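Local coordinates for hypothetical protein TM0486 (Thermotoga maritima, PDB 1VK8) that binds thiamin and is thought to take part in the cell's response to oxidative conditions, at residues N55-G60 with I96-K101. Numbering follows the deposited sequence.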
loop_
_atom_site.group_PDB
_atom_site.type_symbol
_atom_site.label_atom_id
_atom_site.label_comp_id
_atom_site.label_asym_id
_atom_site.label_seq_id
_atom_site.Cartn_x
_atom_site.Cartn_y
_atom_site.Cartn_z
ATOM N N ASN C 55 -1.979 6.256 -8.350
ATOM C CA ASN C 55 -3.223 5.520 -8.277
ATOM C C ASN C 55 -4.367 6.345 -8.847
ATOM O O ASN C 55 -4.191 7.504 -9.193
ATOM C CB ASN C 55 -3.524 5.092 -6.825
ATOM C CG ASN C 55 -3.389 6.230 -5.806
ATOM O OD1 ASN C 55 -3.818 7.334 -6.027
ATOM N ND2 ASN C 55 -2.843 5.904 -4.651
ATOM N N THR C 56 -5.527 5.723 -8.967
ATOM C CA THR C 56 -6.759 6.401 -9.358
ATOM C C THR C 56 -7.761 6.205 -8.260
ATOM O O THR C 56 -8.006 5.066 -7.858
ATOM C CB THR C 56 -7.287 5.781 -10.631
ATOM O OG1 THR C 56 -6.372 6.021 -11.699
ATOM C CG2 THR C 56 -8.629 6.401 -11.079
ATOM N N THR C 57 -8.312 7.310 -7.765
ATOM C CA THR C 57 -9.262 7.310 -6.660
ATOM C C THR C 57 -10.671 7.480 -7.155
ATOM O O THR C 57 -10.951 8.419 -7.882
ATOM C CB THR C 57 -8.915 8.434 -5.708
ATOM O OG1 THR C 57 -7.589 8.231 -5.207
ATOM C CG2 THR C 57 -9.824 8.410 -4.471
ATOM N N VAL C 58 -11.547 6.560 -6.799
ATOM C CA VAL C 58 -12.991 6.692 -7.074
ATOM C C VAL C 58 -13.740 6.993 -5.777
ATOM O O VAL C 58 -13.284 6.637 -4.693
ATOM C CB VAL C 58 -13.580 5.441 -7.765
ATOM C CG1 VAL C 58 -12.760 5.121 -9.023
ATOM C CG2 VAL C 58 -13.618 4.258 -6.817
ATOM N N GLU C 59 -14.863 7.676 -5.901
ATOM C CA GLU C 59 -15.757 7.938 -4.798
ATOM C C GLU C 59 -17.092 7.312 -5.145
ATOM O O GLU C 59 -17.635 7.555 -6.214
ATOM C CB GLU C 59 -15.900 9.436 -4.666
ATOM C CG GLU C 59 -16.907 9.930 -3.672
ATOM C CD GLU C 59 -17.032 11.428 -3.751
ATOM O OE1 GLU C 59 -16.004 12.090 -3.563
ATOM O OE2 GLU C 59 -18.135 11.939 -4.008
ATOM N N GLY C 60 -17.607 6.463 -4.270
ATOM C CA GLY C 60 -18.900 5.864 -4.508
ATOM C C GLY C 60 -19.302 4.929 -3.409
ATOM O O GLY C 60 -18.689 4.892 -2.359
ATOM N N ILE C 96 -17.534 9.409 3.464
ATOM C CA ILE C 96 -16.405 10.302 3.248
ATOM C C ILE C 96 -16.230 10.484 1.732
ATOM O O ILE C 96 -16.489 9.553 0.936
ATOM C CB ILE C 96 -15.103 9.751 3.909
ATOM C CG1 ILE C 96 -13.953 10.772 3.855
ATOM C CG2 ILE C 96 -14.674 8.441 3.281
ATOM C CD1 ILE C 96 -14.141 11.982 4.744
ATOM N N THR C 97 -15.777 11.664 1.337
ATOM C CA THR C 97 -15.666 12.024 -0.075
ATOM C C THR C 97 -14.275 12.539 -0.384
ATOM O O THR C 97 -13.518 12.889 0.520
ATOM C CB THR C 97 -16.657 13.155 -0.431
ATOM O OG1 THR C 97 -16.436 14.280 0.424
ATOM C CG2 THR C 97 -18.085 12.745 -0.164
ATOM N N ILE C 98 -13.963 12.600 -1.681
ATOM C CA ILE C 98 -12.713 13.170 -2.150
ATOM C C ILE C 98 -12.571 14.614 -1.653
ATOM O O ILE C 98 -11.525 14.976 -1.079
ATOM C CB ILE C 98 -12.630 13.053 -3.709
ATOM C CG1 ILE C 98 -12.432 11.594 -4.132
ATOM C CG2 ILE C 98 -11.505 13.933 -4.240
ATOM C CD1 ILE C 98 -12.568 11.335 -5.648
ATOM N N GLU C 99 -13.630 15.410 -1.821
ATOM C CA GLU C 99 -13.606 16.840 -1.515
ATOM C C GLU C 99 -13.323 17.069 -0.045
ATOM O O GLU C 99 -12.569 17.957 0.306
ATOM C CB GLU C 99 -14.928 17.502 -1.922
ATOM C CG GLU C 99 -14.997 19.009 -1.738
ATOM C CD GLU C 99 -16.374 19.592 -2.047
ATOM O OE1 GLU C 99 -17.248 18.865 -2.585
ATOM O OE2 GLU C 99 -16.583 20.796 -1.754
ATOM N N GLU C 100 -13.873 16.229 0.823
ATOM C CA GLU C 100 -13.656 16.386 2.263
ATOM C C GLU C 100 -12.182 16.204 2.611
ATOM O O GLU C 100 -11.701 16.753 3.586
ATOM C CB GLU C 100 -14.499 15.390 3.075
ATOM C CG GLU C 100 -15.975 15.737 3.102
ATOM C CD GLU C 100 -16.834 14.665 3.752
ATOM O OE1 GLU C 100 -17.167 13.676 3.082
ATOM O OE2 GLU C 100 -17.190 14.816 4.940
ATOM N N LYS C 101 -11.465 15.430 1.812
ATOM C CA LYS C 101 -10.044 15.189 2.045
ATOM C C LYS C 101 -9.072 16.122 1.295
ATOM O O LYS C 101 -7.950 16.328 1.749
ATOM C CB LYS C 101 -9.758 13.745 1.702
ATOM C CG LYS C 101 -10.639 12.756 2.447
ATOM C CD LYS C 101 -10.692 11.411 1.760
ATOM C CE LYS C 101 -9.567 10.570 2.247
ATOM N NZ LYS C 101 -9.576 9.385 1.454
HETATM O O HOH W 1 -15.973 14.785 -3.541
#
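Glu59, near the end of strand 56-60, and Thr97, the residue just before the C-terminal helix 98-102, form the nearest CA pair between the two segments, 6.2 Å apart. Glu59 bridges this gap with an extended side chain, CG anti to the backbone N (chi1 173°), which carries the carboxylate to the first turn of the helix. There OE1 accepts a nearly straight hydrogen bond from Ile98 N, 2.8 Å away; the N-H arrives on the anti side of the oxygen, 31° out of the carboxylate plane. A water donates to the same OE1 and accepts from Glu99 N, so two amides at the helix start are served by one oxygen, the second through water. The Ile98 N-H and the start of the helix would probably favour a negative charge on Glu59. Thr97 lies alongside the carboxylate, its CB 3.4 Å from OE1, and acts as N-cap: its OG1, held between backbone N and carbonyl carbon (chi1 56°), accepts from Glu100 N at 3.2 Å and donates to Glu100 OE1 at 2.8 Å. An alanine in place of Glu59 would probably leave Ile98 N without its acceptor and the bridging water without its strand-side partner. Next to this polar link, the Ile98 side chain packs on the strand, its CD1 4.0 Å from Glu59 CB and its CG1 4.1 Å from Thr57 CG2. Thr57 OG1 is hydrogen-bonded to Ser19. The helix thus packs against the antiparallel sheet of this ferredoxin-like fold, where strand 56-60 runs between 48-51 and 16-24; Ile98 also touches Glu50 and Thr17 on these neighbours and Pro53 of a second subunit, while Val58, turned to the opposite face, meets Ile42 of helix 31-43.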